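Local atomic coordinates of FAD-dependent oxidoreductase (Actinomadura kijaniata, PDB entry 4KCF), a protein that is a flavin-dependent sugar N-oxygenase of the acyl-CoA dehydrogenase fold, probably oxidising the amino group of a dTDP-linked amino sugar on the way to kijanose. Residues S158-H163 with N425-W430; A166-R171 with G182-V187; V197-T202 with P209-P214. All coordinates share one frame; numbering follows the deposited sequence.

Contact 1: S158-H163 with N425-W430; sequences SGIKDH and NYMSTW. With FMN (flavin mononucleotide), chain C; AKM ([(2R,4S,6R)-4-azanyl-4,6-dimethyl-5,5-bis(oxidanyl)oxan-2-yl] [[(2R,3S,5R)-5-[5-methyl-2,4-bis(oxidanylidene)pyrimidin-1-yl]-3-oxidanyl-oxolan-2-yl]methoxy-oxidanyl-phosphoryl] hydrogen phosphate), chain B.
I160 points from its loop onto helix 426-431, where it meets Y426, M427 and W430. Its CB lies beside the flavin: FMN O2 is 3.3 Å from I160 CB. From there the side chain forks. CG2, anti to the backbone N, runs to the helix. I160 CG2 packs on W430 CZ3 at 3.6 Å and also touches the Y426 ring, crossing both side chains at about a right angle. The other branch takes the ligand side. I160 CG1 lies 3.2 Å from FMN O2 and also faces AKM C2. I160 CD1 comes near AKM O1 and ends 4.0 Å from M427 SD. I160 N gives FMN O2 a weak hydrogen bond of 3.2 Å. FMN N3 gives another weak one to the carbonyl O of S158, so main-chain atoms meet the pyrimidine end of the flavin. Next along, K161 crosses W430 nearly at right angles. Bends late in its chain bring K161 NZ over the face of the W430 indole, 5.0 Å from the centroid of its six-membered ring, a cation-pi contact. FMN O3' sits at the edge of that indole, 3.4 Å from W430 CH2. Replacing W430 by an alanine is likely to leave K161 without its aromatic partner and to open a gap beside I160 CG2. Helix 426-431 packs against the loop following strand 156-159, with helix 267-273 touching N425, Y426 and M427.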
loop_
_atom_site.group_PDB
_atom_site.type_symbol
_atom_site.label_atom_id
_atom_site.label_comp_id
_atom_site.label_asym_id
_atom_site.label_seq_id
_atom_site.Cartn_x
_atom_site.Cartn_y
_atom_site.Cartn_z
ATOM N N SER A 158 5.872 -1.390 7.425
ATOM C CA SER A 158 4.699 -0.983 8.184
ATOM C C SER A 158 4.145 -2.245 8.821
ATOM O O SER A 158 3.952 -3.238 8.101
ATOM C CB SER A 158 3.661 -0.372 7.242
ATOM O OG SER A 158 2.430 -0.362 7.949
ATOM N N GLY A 159 3.905 -2.193 10.131
ATOM C CA GLY A 159 3.481 -3.368 10.900
ATOM C C GLY A 159 2.200 -3.066 11.659
ATOM O O GLY A 159 2.280 -2.501 12.763
ATOM N N ILE A 160 1.027 -3.394 11.091
ATOM C CA ILE A 160 -0.220 -2.980 11.743
ATOM C C ILE A 160 -0.929 -4.100 12.489
ATOM O O ILE A 160 -1.390 -3.912 13.613
ATOM C CB ILE A 160 -1.264 -2.304 10.795
ATOM C CG1 ILE A 160 -0.703 -1.034 10.144
ATOM C CG2 ILE A 160 -2.621 -2.136 11.507
ATOM C CD1 ILE A 160 -0.429 0.192 11.006
ATOM N N LYS A 161 -1.045 -5.253 11.843
ATOM C CA LYS A 161 -1.881 -6.340 12.355
ATOM C C LYS A 161 -1.106 -7.290 13.260
ATOM O O LYS A 161 -0.131 -7.903 12.808
ATOM C CB LYS A 161 -2.404 -7.195 11.195
ATOM C CG LYS A 161 -3.344 -8.328 11.593
ATOM C CD LYS A 161 -3.909 -9.015 10.353
ATOM C CE LYS A 161 -5.442 -9.157 10.469
ATOM N NZ LYS A 161 -5.816 -9.931 11.689
ATOM N N ASP A 162 -1.580 -7.455 14.489
ATOM C CA ASP A 162 -1.015 -8.452 15.403
ATOM C C ASP A 162 -1.209 -9.879 14.912
ATOM O O ASP A 162 -2.259 -10.202 14.343
ATOM C CB ASP A 162 -1.630 -8.338 16.796
ATOM C CG ASP A 162 -1.224 -7.075 17.491
ATOM O OD1 ASP A 162 -0.142 -6.571 17.126
ATOM O OD2 ASP A 162 -1.987 -6.571 18.351
ATOM N N HIS A 163 -0.174 -10.696 15.078
ATOM C CA HIS A 163 -0.297 -12.146 15.018
ATOM C C HIS A 163 -1.319 -12.608 16.074
ATOM O O HIS A 163 -1.513 -11.942 17.092
ATOM C CB HIS A 163 1.091 -12.780 15.138
ATOM C CG HIS A 163 1.097 -14.276 15.052
ATOM N ND1 HIS A 163 1.346 -14.961 13.881
ATOM C CD2 HIS A 163 0.912 -15.217 16.004
ATOM C CE1 HIS A 163 1.322 -16.260 14.115
ATOM N NE2 HIS A 163 1.060 -16.441 15.398
ATOM N N ASN A 425 -12.511 3.566 13.216
ATOM C CA ASN A 425 -11.062 3.329 13.192
ATOM C C ASN A 425 -10.822 1.817 13.370
ATOM O O ASN A 425 -11.053 1.302 14.468
ATOM C CB ASN A 425 -10.314 4.199 14.222
ATOM C CG ASN A 425 -8.785 4.159 14.065
ATOM O OD1 ASN A 425 -8.204 3.309 13.375
ATOM N ND2 ASN A 425 -8.115 5.090 14.738
ATOM N N TYR A 426 -10.388 1.115 12.319
ATOM C CA TYR A 426 -10.143 -0.330 12.376
ATOM C C TYR A 426 -9.068 -0.794 13.385
ATOM O O TYR A 426 -9.157 -1.879 13.970
ATOM C CB TYR A 426 -9.832 -0.889 10.984
ATOM C CG TYR A 426 -8.432 -0.631 10.432
ATOM C CD1 TYR A 426 -8.087 0.614 9.917
ATOM C CD2 TYR A 426 -7.460 -1.642 10.407
ATOM C CE1 TYR A 426 -6.809 0.831 9.405
ATOM C CE2 TYR A 426 -6.172 -1.439 9.892
ATOM C CZ TYR A 426 -5.861 -0.189 9.402
ATOM O OH TYR A 426 -4.623 0.063 8.866
ATOM N N MET A 427 -8.025 0.007 13.579
ATOM C CA MET A 427 -7.012 -0.270 14.595
ATOM C C MET A 427 -7.591 -0.088 15.994
ATOM O O MET A 427 -7.261 -0.834 16.915
ATOM C CB MET A 427 -5.806 0.647 14.412
ATOM C CG MET A 427 -5.279 0.635 12.995
ATOM S SD MET A 427 -3.692 1.476 12.915
ATOM C CE MET A 427 -3.889 2.495 11.465
ATOM N N SER A 428 -8.459 0.905 16.141
ATOM C CA SER A 428 -9.098 1.172 17.421
ATOM C C SER A 428 -9.930 -0.055 17.816
ATOM O O SER A 428 -9.794 -0.613 18.918
ATOM C CB SER A 428 -9.902 2.474 17.342
ATOM O OG SER A 428 -10.726 2.641 18.481
ATOM N N THR A 429 -10.766 -0.475 16.868
ATOM C CA THR A 429 -11.545 -1.710 16.955
ATOM C C THR A 429 -10.716 -2.951 17.323
ATOM O O THR A 429 -11.082 -3.703 18.238
ATOM C CB THR A 429 -12.333 -1.868 15.633
ATOM O OG1 THR A 429 -13.396 -0.908 15.650
ATOM C CG2 THR A 429 -12.881 -3.278 15.398
ATOM N N TRP A 430 -9.609 -3.146 16.607
ATOM C CA TRP A 430 -8.669 -4.249 16.816
ATOM C C TRP A 430 -8.066 -4.214 18.215
ATOM O O TRP A 430 -7.977 -5.255 18.870
ATOM C CB TRP A 430 -7.542 -4.234 15.772
ATOM C CG TRP A 430 -7.921 -4.730 14.395
ATOM C CD1 TRP A 430 -9.136 -5.233 13.994
ATOM C CD2 TRP A 430 -7.061 -4.799 13.246
ATOM N NE1 TRP A 430 -9.082 -5.596 12.672
ATOM C CE2 TRP A 430 -7.823 -5.347 12.186
ATOM C CE3 TRP A 430 -5.724 -4.449 13.008
ATOM C CZ2 TRP A 430 -7.286 -5.556 10.903
ATOM C CZ3 TRP A 430 -5.191 -4.661 11.737
ATOM C CH2 TRP A 430 -5.974 -5.199 10.698
HETATM N N1 FMN C . -0.371 -4.816 6.488
HETATM C C2 FMN C . 0.526 -3.921 6.979
HETATM O O2 FMN C . 0.169 -3.296 8.016
HETATM N N3 FMN C . 1.716 -3.713 6.350
HETATM C C4 FMN C . 2.001 -4.485 5.278
HETATM O O4 FMN C . 3.189 -4.308 4.636
HETATM C C4A FMN C . 1.058 -5.395 4.740
HETATM N N5 FMN C . 1.300 -6.160 3.628
HETATM C C5A FMN C . 0.373 -7.071 3.221
HETATM C C6 FMN C . 0.643 -7.842 2.088
HETATM C C7 FMN C . -0.303 -8.776 1.629
HETATM C C7M FMN C . -0.003 -9.620 0.418
HETATM C C8 FMN C . -1.581 -8.955 2.350
HETATM C C8M FMN C . -2.653 -9.934 1.921
HETATM C C9 FMN C . -1.796 -8.151 3.462
HETATM C C9A FMN C . -0.845 -7.210 3.907
HETATM N N10 FMN C . -1.089 -6.469 5.023
HETATM C C10 FMN C . -0.157 -5.558 5.390
HETATM C "C1'" FMN C . -2.283 -6.575 5.884
HETATM C "C2'" FMN C . -3.765 -6.471 5.524
HETATM O "O2'" FMN C . -3.748 -5.057 5.336
HETATM C "C3'" FMN C . -4.898 -7.018 6.445
HETATM O "O3'" FMN C . -4.814 -6.607 7.830
HETATM C "C4'" FMN C . -5.291 -8.519 6.551
HETATM O "O4'" FMN C . -4.899 -9.534 5.590
HETATM O O2P AKM B . -2.699 4.468 8.072
HETATM P P AKM B . -2.145 5.202 9.297
HETATM O O1P AKM B . -2.942 5.180 10.568
HETATM O OPP AKM B . -0.725 4.587 9.677
HETATM P P2 AKM B . 0.476 4.144 8.715
HETATM O O3P AKM B . 1.678 4.103 9.650
HETATM O O1 AKM B . 0.138 2.631 8.327
HETATM C C1 AKM B . -0.309 2.195 7.055
HETATM C C2 AKM B . -0.933 0.793 7.166
HETATM C C3 AKM B . -1.052 0.158 5.781
HETATM C C3M AKM B . -2.306 0.837 5.217
HETATM N N3 AKM B . -1.298 -1.288 5.879
HETATM C C4 AKM B . 0.231 0.269 4.943
HETATM O O4A AKM B . 1.146 -0.795 5.254
HETATM O O4B AKM B . -0.078 0.068 3.552
HETATM C C5 AKM B . 1.225 1.379 5.288
HETATM C C6 AKM B . 2.034 2.068 4.196
HETATM O O5 AKM B . 0.898 2.314 6.314
HETATM O O4P AKM B . 0.655 4.940 7.432
HETATM O "O5'" AKM B . -1.928 6.732 8.854
HETATM C "C5'" AKM B . -1.458 7.624 9.862
HETATM C "C4'" AKM B . -0.625 8.622 9.077
HETATM C "C3'" AKM B . 0.121 9.630 9.959
HETATM O "O3'" AKM B . 1.462 9.180 10.090
HETATM C "C2'" AKM B . 0.110 10.937 9.184
HETATM C "C1'" AKM B . -0.868 10.714 8.028
HETATM O "O4'" AKM B . -1.480 9.428 8.262
HETATM N N11 AKM B . -1.922 11.722 7.849
HETATM C C21 AKM B . -2.040 12.313 6.665
HETATM O O21 AKM B . -1.148 12.031 5.684
HETATM N N31 AKM B . -2.982 13.233 6.397
HETATM C C41 AKM B . -3.870 13.534 7.361
HETATM O O41 AKM B . -4.858 14.436 7.152
HETATM C C51 AKM B . -3.808 12.869 8.675
HETATM C C5A AKM B . -4.820 13.206 9.734
HETATM C C61 AKM B . -2.782 11.959 8.859
#

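Contact 2: A166-R171 with G182-V187; sequences AVTTLR and GRKTLV. With FMN (flavin mononucleotide), chain C.
T168 points at G182 and R183 in strand 178-187, and the close packing of this contact is there. G182 CA lies 3.8 Å from T168 OG1. A side chain at G182 would run into that hydroxyl, and the backbone angles of this residue also suit glycine. T168 OG1 accepts a weak hydrogen bond from R183 N at 3.3 Å, with an N-H...O angle of 143°. Its stronger partner is the carboxylate of D162. T168 OG1 sits beside the backbone N and anti to the carbonyl carbon (chi1 -51°), which turns it to the neighbouring strand. K184 starts away from T168, but a bend at chi2 (-50°) brings its end back alongside. K184 CE is 3.8 Å from T168 OG1. The buried ammonium is held by a salt bridge to D162 and by the carbonyl O atoms of I160 and N199. The other side is looser. A166 CB merely rests near R183 N at 4.0 Å. V167 points away and is exposed. The partly exposed R183 carries its guanidinium away to a salt bridge with D241. Farther along the strand L186 meets the flavin: L186 CB is 3.7 Å from FMN N10. The contact joins the loop leading into strand 169-172 to strand 178-187, its hairpin partner, with strand 195-202 beside the first and strand 240-244 beside the second.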
loop_
_atom_site.group_PDB
_atom_site.type_symbol
_atom_site.label_atom_id
_atom_site.label_comp_id
_atom_site.label_asym_id
_atom_site.label_seq_id
_atom_site.Cartn_x
_atom_site.Cartn_y
_atom_site.Cartn_z
ATOM N N ALA A 166 -0.597 -12.797 19.874
ATOM C CA ALA A 166 0.008 -11.681 20.603
ATOM C C ALA A 166 -0.808 -10.404 20.521
ATOM O O ALA A 166 -1.422 -10.152 19.485
ATOM C CB ALA A 166 1.408 -11.399 20.028
ATOM N N VAL A 167 -0.794 -9.608 21.583
ATOM C CA VAL A 167 -1.249 -8.213 21.531
ATOM C C VAL A 167 -0.049 -7.248 21.677
ATOM O O VAL A 167 0.511 -7.120 22.762
ATOM C CB VAL A 167 -2.498 -7.927 22.455
ATOM C CG1 VAL A 167 -2.377 -8.547 23.858
ATOM C CG2 VAL A 167 -2.889 -6.444 22.536
ATOM N N THR A 168 0.367 -6.569 20.605
ATOM C CA THR A 168 1.546 -5.694 20.635
ATOM C C THR A 168 1.353 -4.459 21.519
ATOM O O THR A 168 0.561 -3.557 21.225
ATOM C CB THR A 168 2.081 -5.337 19.221
ATOM O OG1 THR A 168 2.255 -6.528 18.443
ATOM C CG2 THR A 168 3.423 -4.619 19.312
ATOM N N THR A 169 2.136 -4.433 22.598
ATOM C CA THR A 169 2.057 -3.383 23.611
ATOM C C THR A 169 3.403 -2.690 23.861
ATOM O O THR A 169 4.484 -3.259 23.671
ATOM C CB THR A 169 1.560 -3.938 24.956
ATOM O OG1 THR A 169 2.568 -4.823 25.436
ATOM C CG2 THR A 169 0.273 -4.745 24.868
ATOM N N LEU A 170 3.305 -1.428 24.263
ATOM C CA LEU A 170 4.420 -0.598 24.693
ATOM C C LEU A 170 4.252 -0.379 26.187
ATOM O O LEU A 170 3.176 0.041 26.626
ATOM C CB LEU A 170 4.342 0.792 24.078
ATOM C CG LEU A 170 5.117 1.286 22.863
ATOM C CD1 LEU A 170 4.999 2.788 22.834
ATOM C CD2 LEU A 170 6.575 0.862 22.828
ATOM N N ARG A 171 5.294 -0.681 26.952
ATOM C CA ARG A 171 5.283 -0.425 28.391
ATOM C C ARG A 171 6.467 0.494 28.730
ATOM O O ARG A 171 7.516 0.422 28.071
ATOM C CB ARG A 171 5.226 -1.724 29.207
ATOM C CG ARG A 171 6.277 -2.715 28.820
ATOM C CD ARG A 171 6.198 -4.020 29.587
ATOM N NE ARG A 171 7.451 -4.754 29.384
ATOM C CZ ARG A 171 8.371 -5.014 30.317
ATOM N NH1 ARG A 171 9.481 -5.670 29.982
ATOM N NH2 ARG A 171 8.213 -4.631 31.584
ATOM N N GLY A 182 5.616 -8.166 21.478
ATOM C CA GLY A 182 4.574 -8.593 20.553
ATOM C C GLY A 182 5.122 -9.152 19.257
ATOM O O GLY A 182 6.263 -9.622 19.202
ATOM N N ARG A 183 4.262 -9.158 18.241
ATOM C CA ARG A 183 4.513 -9.755 16.935
ATOM C C ARG A 183 3.473 -9.215 15.944
ATOM O O ARG A 183 2.279 -9.095 16.276
ATOM C CB ARG A 183 4.636 -11.286 16.989
ATOM C CG ARG A 183 3.896 -12.022 15.896
ATOM C CD ARG A 183 4.638 -12.990 15.001
ATOM N NE ARG A 183 4.844 -14.273 15.631
ATOM C CZ ARG A 183 4.996 -15.465 15.053
ATOM N NH1 ARG A 183 4.926 -15.771 13.759
ATOM N NH2 ARG A 183 5.187 -16.455 15.899
ATOM N N LYS A 184 3.958 -8.806 14.775
ATOM C CA LYS A 184 3.086 -8.293 13.726
ATOM C C LYS A 184 3.155 -9.335 12.629
ATOM O O LYS A 184 4.195 -9.968 12.408
ATOM C CB LYS A 184 3.556 -6.931 13.206
ATOM C CG LYS A 184 3.323 -5.739 14.130
ATOM C CD LYS A 184 1.866 -5.711 14.635
ATOM C CE LYS A 184 1.598 -4.387 15.326
ATOM N NZ LYS A 184 0.215 -4.353 15.909
ATOM N N THR A 185 2.032 -9.548 11.957
ATOM C CA THR A 185 2.028 -10.423 10.795
ATOM C C THR A 185 1.849 -9.590 9.518
ATOM O O THR A 185 1.330 -8.479 9.576
ATOM C CB THR A 185 1.021 -11.608 10.954
ATOM O OG1 THR A 185 1.133 -12.479 9.818
ATOM C CG2 THR A 185 -0.408 -11.096 11.122
ATOM N N LEU A 186 2.303 -10.089 8.374
ATOM C CA LEU A 186 2.083 -9.437 7.064
ATOM C C LEU A 186 2.821 -8.095 6.990
ATOM O O LEU A 186 2.204 -7.033 7.056
ATOM C CB LEU A 186 0.578 -9.310 6.743
ATOM C CG LEU A 186 -0.187 -10.634 6.925
ATOM C CD1 LEU A 186 -1.699 -10.415 6.828
ATOM C CD2 LEU A 186 0.236 -11.653 5.867
ATOM N N VAL A 187 4.152 -8.115 6.920
ATOM C CA VAL A 187 4.916 -6.869 6.901
ATOM C C VAL A 187 5.681 -6.908 5.601
ATOM O O VAL A 187 6.780 -7.466 5.562
ATOM C CB VAL A 187 5.935 -6.738 8.068
ATOM C CG1 VAL A 187 6.584 -5.344 8.042
ATOM C CG2 VAL A 187 5.236 -6.899 9.429
HETATM N N1 FMN C . -0.371 -4.816 6.488
HETATM C C2 FMN C . 0.526 -3.921 6.979
HETATM O O2 FMN C . 0.169 -3.296 8.016
HETATM N N3 FMN C . 1.716 -3.713 6.350
HETATM C C4 FMN C . 2.001 -4.485 5.278
HETATM O O4 FMN C . 3.189 -4.308 4.636
HETATM C C4A FMN C . 1.058 -5.395 4.740
HETATM N N5 FMN C . 1.300 -6.160 3.628
HETATM C C5A FMN C . 0.373 -7.071 3.221
HETATM C C6 FMN C . 0.643 -7.842 2.088
HETATM C C7 FMN C . -0.303 -8.776 1.629
HETATM C C7M FMN C . -0.003 -9.620 0.418
HETATM C C8 FMN C . -1.581 -8.955 2.350
HETATM C C8M FMN C . -2.653 -9.934 1.921
HETATM C C9 FMN C . -1.796 -8.151 3.462
HETATM C C9A FMN C . -0.845 -7.210 3.907
HETATM N N10 FMN C . -1.089 -6.469 5.023
HETATM C C10 FMN C . -0.157 -5.558 5.390
HETATM C "C1'" FMN C . -2.283 -6.575 5.884
HETATM C "C2'" FMN C . -3.765 -6.471 5.524
HETATM O "O2'" FMN C . -3.748 -5.057 5.336
HETATM C "C3'" FMN C . -4.898 -7.018 6.445
HETATM O "O3'" FMN C . -4.814 -6.607 7.830
HETATM C "C4'" FMN C . -5.291 -8.519 6.551
HETATM O "O4'" FMN C . -4.899 -9.534 5.590
#

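Contact 3: V197-T202 with P209-P214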
loop_
_atom_site.group_PDB
_atom_site.type_symbol
_atom_site.label_atom_id
_atom_site.label_comp_id
_atom_site.label_asym_id
_atom_site.label_seq_id
_atom_site.Cartn_x
_atom_site.Cartn_y
_atom_site.Cartn_z
ATOM N N VAL A 197 7.493 0.983 11.124
ATOM C CA VAL A 197 6.483 1.735 11.876
ATOM C C VAL A 197 5.382 0.790 12.360
ATOM O O VAL A 197 4.622 0.234 11.541
ATOM C CB VAL A 197 5.857 2.858 11.037
ATOM C CG1 VAL A 197 4.731 3.532 11.826
ATOM C CG2 VAL A 197 6.953 3.831 10.547
ATOM N N ILE A 198 5.275 0.680 13.680
ATOM C CA ILE A 198 4.531 -0.396 14.296
ATOM C C ILE A 198 3.295 0.163 14.987
ATOM O O ILE A 198 3.456 1.161 15.673
ATOM C CB ILE A 198 5.452 -1.140 15.296
ATOM C CG1 ILE A 198 6.637 -1.813 14.575
ATOM C CG2 ILE A 198 4.698 -2.187 16.088
ATOM C CD1 ILE A 198 6.279 -2.679 13.390
ATOM N N ASN A 199 2.100 -0.386 14.754
ATOM C CA ASN A 199 0.885 -0.052 15.530
ATOM C C ASN A 199 0.874 -0.810 16.855
ATOM O O ASN A 199 0.817 -2.032 16.849
ATOM C CB ASN A 199 -0.414 -0.333 14.746
ATOM C CG ASN A 199 -1.669 -0.503 15.618
ATOM O OD1 ASN A 199 -2.408 -1.491 15.476
ATOM N ND2 ASN A 199 -1.948 0.467 16.480
ATOM N N ALA A 200 0.915 -0.094 17.974
ATOM C CA ALA A 200 1.018 -0.720 19.280
ATOM C C ALA A 200 0.071 0.028 20.201
ATOM O O ALA A 200 -0.297 1.160 19.886
ATOM C CB ALA A 200 2.446 -0.607 19.803
ATOM N N ARG A 201 -0.341 -0.609 21.293
ATOM C CA ARG A 201 -1.091 0.049 22.368
ATOM C C ARG A 201 -0.225 0.196 23.616
ATOM O O ARG A 201 0.539 -0.705 23.981
ATOM C CB ARG A 201 -2.371 -0.688 22.765
ATOM C CG ARG A 201 -2.210 -2.181 22.961
ATOM C CD ARG A 201 -2.965 -2.720 24.175
ATOM N NE ARG A 201 -4.301 -3.119 23.761
ATOM C CZ ARG A 201 -5.387 -2.368 23.913
ATOM N NH1 ARG A 201 -6.552 -2.824 23.486
ATOM N NH2 ARG A 201 -5.331 -1.177 24.498
ATOM N N THR A 202 -0.342 1.345 24.267
ATOM C CA THR A 202 0.339 1.523 25.543
ATOM C C THR A 202 -0.281 0.560 26.555
ATOM O O THR A 202 -1.408 0.085 26.400
ATOM C CB THR A 202 0.233 2.969 26.069
ATOM O OG1 THR A 202 -1.148 3.355 26.140
ATOM C CG2 THR A 202 0.978 3.932 25.161
ATOM N N PRO A 209 -5.590 3.191 27.762
ATOM C CA PRO A 209 -4.622 2.832 26.719
ATOM C C PRO A 209 -4.675 3.762 25.493
ATOM O O PRO A 209 -5.753 4.225 25.106
ATOM C CB PRO A 209 -5.031 1.402 26.357
ATOM C CG PRO A 209 -5.758 0.877 27.565
ATOM C CD PRO A 209 -6.465 2.066 28.139
ATOM N N ARG A 210 -3.526 4.067 24.896
ATOM C CA ARG A 210 -3.495 4.836 23.650
ATOM C C ARG A 210 -3.101 3.958 22.469
ATOM O O ARG A 210 -2.490 2.900 22.634
ATOM C CB ARG A 210 -2.446 5.952 23.660
ATOM C CG ARG A 210 -1.928 6.408 25.009
ATOM C CD ARG A 210 -2.510 7.762 25.309
ATOM N NE ARG A 210 -2.360 8.637 24.151
ATOM C CZ ARG A 210 -2.806 9.886 24.103
ATOM N NH1 ARG A 210 -3.424 10.421 25.147
ATOM N NH2 ARG A 210 -2.631 10.604 23.006
ATOM N N LEU A 211 -3.439 4.436 21.277
ATOM C CA LEU A 211 -2.792 3.963 20.061
ATOM C C LEU A 211 -1.425 4.656 20.008
ATOM O O LEU A 211 -1.282 5.831 20.350
ATOM C CB LEU A 211 -3.656 4.181 18.808
ATOM C CG LEU A 211 -4.907 3.309 18.628
ATOM C CD1 LEU A 211 -5.712 3.741 17.399
ATOM C CD2 LEU A 211 -4.569 1.806 18.550
ATOM N N ALA A 212 -0.401 3.909 19.613
ATOM C CA ALA A 212 0.932 4.481 19.539
ATOM C C ALA A 212 1.620 3.876 18.339
ATOM O O ALA A 212 1.358 2.719 17.987
ATOM C CB ALA A 212 1.694 4.189 20.836
ATOM N N SER A 213 2.479 4.668 17.706
ATOM C CA SER A 213 3.249 4.178 16.577
ATOM C C SER A 213 4.754 4.245 16.864
ATOM O O SER A 213 5.409 5.160 16.381
ATOM C CB SER A 213 2.913 4.910 15.264
ATOM O OG SER A 213 1.536 4.887 14.976
ATOM N N PRO A 214 5.319 3.284 17.624
ATOM C CA PRO A 214 6.789 3.245 17.710
ATOM C C PRO A 214 7.453 2.983 16.349
ATOM O O PRO A 214 6.906 2.302 15.462
ATOM C CB PRO A 214 7.066 2.097 18.678
ATOM C CG PRO A 214 5.836 1.277 18.713
ATOM C CD PRO A 214 4.677 2.189 18.376
#
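T202 and R210 lie side by side and point the same way at one end of this strand pair. T202 OG1 stands between the backbone N and the carbonyl carbon (chi1 55°), and from there it takes the N-H of R210. The bond is short, 2.8 Å from R210 N to T202 OG1, and nearly straight at 175°. The first methylene of R210 beyond CB packs on the same hydroxyl, with R210 CG 3.3 Å from T202 OG1. T202 N returns a bond to R210 O, so the two residues are joined twice. R201 and P209 also run alongside each other. The proline meets the guanidinium at its edge, in plane, with P209 CB 3.2 Å from R201 NH2. The far end of R210 turns away to the carbonyl O of R257. Toward the middle, A200 and A212 form a hydrogen-bonded antiparallel pair with their methyls on one face. A200 N to A212 O and A212 N to A200 O are both 2.8 Å. P214 packs against the A200 methyl, with P214 CD 3.9 Å from A200 CB. L211 and R201 point to the other face. Beyond N199, where the first strand is interrupted, I198 N bonds P214 O at 2.9 Å. S213 CA adds a CH...O contact to I198 O. The arrangement is a beta hairpin, 195-202 with 210-217, in the sheet of the acyl-CoA dehydrogenase middle domain. V197, in the first strand, touches the bound nucleotide sugar.

Contacts 1 and 3 are mostly buried, while contact 2 is only partly so. Contact 1 brings a C-terminal helix to the sheet and works by apolar and cation-pi packing at the flavin, with no hydrogen bond between its segments. Contact 3 is the opposite case, a strand pair held mainly by main-chain bonds, with one to a threonine hydroxyl. Contact 2 has one weak bond of its own and leans on buried charge. All three reach one sheet. D162 ties contact 1 to contact 2 through charge. Contact 3 instead joins its neighbours by main-chain pairing: G159 with V197 and N199, and T168 and L170 with R201. Contacts 1 and 2 both touch FMN.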